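Local atomic coordinates of probable porin (Pseudomonas aeruginosa, PDB entry 4FSP), a protein that probably forms a channel across the outer membrane, as a beta-barrel porin of the OprD family involved in transport. Residues S177-L181 with A192-F197. Numbering follows the deposited sequence.
Sequences SDLAL and AQADRF
Leu179 and Ala180 pair antiparallel with Gln193 and Ala194, a short antiparallel pairing of strand 179-180, in the connection after barrel strand 158-168, with the start of strand 193-205. Two backbone hydrogen bonds hold it. Ala194 N donates to Leu179 O at 3.0 Å, and Leu181 N donates to Ala192 O at 2.8 Å, each nearly straight. Both acceptor oxygens take a second, weaker touch from the facing chain: Gln193 CA comes to 3.3 Å from Leu179 O, and Ala180 CA lies 3.2 Å from Ala192 O. At the non-hydrogen-bonded pair the side chains share one face of the ribbon, where the methyl of Ala180 meets CG of Gln193 at 3.8 Å.

The other face is apolar. Leu179 has CG anti to its carbonyl carbon (chi1 -41°), and its CD1 reaches past Ala194 to the turned chain beyond, 3.9 Å from Phe197 CB. The two side chains cross at about a right angle, the leucine touching the root of the phenylalanine while the ring leads away from it. Leu219 packs on Leu179, Ala194 and Phe197 alike, and Val168 also touches Leu179, so this face is buried against neighbouring barrel strands.

At the other end Asp178 lays its CB 3.3 Å from Ala194 O, and its carboxylate runs beside that of Asp195, with OD2 3.8 Å from Asp195 OD1. The closeness of like charges may modestly disfavour ionisation of both, though Asp195 is exposed and solvent would screen much of it. Beyond the bend at Asp195, Phe197 pairs by its backbone with Leu165, returning the chain to the wall. An inter-strand connection that adds a short antiparallel strand to the start of a barrel strand is in keeping with the OprD-family porin fold.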
loop_
_atom_site.group_PDB
_atom_site.type_symbol
_atom_site.label_atom_id
_atom_site.label_comp_id
_atom_site.label_asym_id
_atom_site.label_seq_id
_atom_site.Cartn_x
_atom_site.Cartn_y
_atom_site.Cartn_z
ATOM N N SER A 177 5.512 17.308 8.430
ATOM C CA SER A 177 6.171 16.981 9.695
ATOM C C SER A 177 6.789 15.578 9.687
ATOM O O SER A 177 6.724 14.861 8.685
ATOM C CB SER A 177 5.213 17.157 10.882
ATOM O OG SER A 177 3.899 16.728 10.558
ATOM N N ASP A 178 7.394 15.199 10.808
ATOM C CA ASP A 178 8.147 13.953 10.899
ATOM C C ASP A 178 7.330 12.708 10.599
ATOM O O ASP A 178 6.094 12.727 10.582
ATOM C CB ASP A 178 8.759 13.804 12.290
ATOM C CG ASP A 178 9.484 15.047 12.736
ATOM O OD1 ASP A 178 8.981 16.155 12.454
ATOM O OD2 ASP A 178 10.554 14.914 13.367
ATOM N N LEU A 179 8.058 11.625 10.357
ATOM C CA LEU A 179 7.488 10.293 10.241
ATOM C C LEU A 179 7.125 9.818 11.647
ATOM O O LEU A 179 7.844 10.098 12.613
ATOM C CB LEU A 179 8.526 9.375 9.608
ATOM C CG LEU A 179 9.252 10.109 8.478
ATOM C CD1 LEU A 179 10.732 9.746 8.422
ATOM C CD2 LEU A 179 8.578 9.820 7.158
ATOM N N ALA A 180 6.003 9.122 11.771
ATOM C CA ALA A 180 5.500 8.758 13.088
ATOM C C ALA A 180 4.940 7.342 13.125
ATOM O O ALA A 180 4.361 6.857 12.140
ATOM C CB ALA A 180 4.439 9.760 13.550
ATOM N N LEU A 181 5.114 6.684 14.267
ATOM C CA LEU A 181 4.543 5.363 14.482
ATOM C C LEU A 181 3.027 5.489 14.582
ATOM O O LEU A 181 2.517 6.264 15.384
ATOM C CB LEU A 181 5.099 4.772 15.775
ATOM C CG LEU A 181 4.392 3.504 16.249
ATOM C CD1 LEU A 181 4.651 2.372 15.249
ATOM C CD2 LEU A 181 4.874 3.139 17.643
ATOM N N ALA A 192 5.231 7.779 18.657
ATOM C CA ALA A 192 6.602 8.258 18.559
ATOM C C ALA A 192 6.952 8.809 17.173
ATOM O O ALA A 192 6.475 8.309 16.152
ATOM C CB ALA A 192 7.546 7.146 18.928
ATOM N N GLN A 193 7.791 9.841 17.149
ATOM C CA GLN A 193 8.233 10.449 15.895
ATOM C C GLN A 193 9.740 10.365 15.737
ATOM O O GLN A 193 10.465 10.271 16.728
ATOM C CB GLN A 193 7.813 11.916 15.845
ATOM C CG GLN A 193 6.318 12.125 15.813
ATOM C CD GLN A 193 5.871 13.133 16.839
ATOM O OE1 GLN A 193 6.362 13.140 17.971
ATOM N NE2 GLN A 193 4.944 14.002 16.454
ATOM N N ALA A 194 10.213 10.407 14.491
ATOM C CA ALA A 194 11.653 10.456 14.235
ATOM C C ALA A 194 12.019 11.284 13.013
ATOM O O ALA A 194 11.158 11.612 12.194
ATOM C CB ALA A 194 12.227 9.053 14.105
ATOM N N ASP A 195 13.306 11.596 12.890
ATOM C CA ASP A 195 13.804 12.386 11.770
ATOM C C ASP A 195 14.115 11.511 10.571
ATOM O O ASP A 195 14.181 12.002 9.448
ATOM C CB ASP A 195 15.086 13.120 12.155
ATOM C CG ASP A 195 14.870 14.135 13.246
ATOM O OD1 ASP A 195 14.283 15.199 12.959
ATOM O OD2 ASP A 195 15.301 13.874 14.388
ATOM N N ARG A 196 14.330 10.220 10.816
ATOM C CA ARG A 196 14.846 9.333 9.785
ATOM C C ARG A 196 14.165 7.979 9.802
ATOM O O ARG A 196 13.974 7.374 10.859
ATOM C CB ARG A 196 16.350 9.101 9.973
ATOM C CG ARG A 196 17.205 10.345 9.982
ATOM C CD ARG A 196 17.153 11.049 8.641
ATOM N NE ARG A 196 18.213 12.046 8.503
ATOM C CZ ARG A 196 18.059 13.345 8.739
ATOM N NH1 ARG A 196 16.880 13.822 9.127
ATOM N NH2 ARG A 196 19.087 14.168 8.584
ATOM N N PHE A 197 13.822 7.499 8.616
ATOM C CA PHE A 197 13.384 6.128 8.449
ATOM C C PHE A 197 14.324 5.475 7.446
ATOM O O PHE A 197 14.423 5.925 6.308
ATOM C CB PHE A 197 11.946 6.068 7.929
ATOM C CG PHE A 197 11.399 4.665 7.837
ATOM C CD1 PHE A 197 10.865 4.037 8.958
ATOM C CD2 PHE A 197 11.424 3.971 6.637
ATOM C CE1 PHE A 197 10.365 2.738 8.889
ATOM C CE2 PHE A 197 10.920 2.678 6.557
ATOM C CZ PHE A 197 10.392 2.056 7.685
#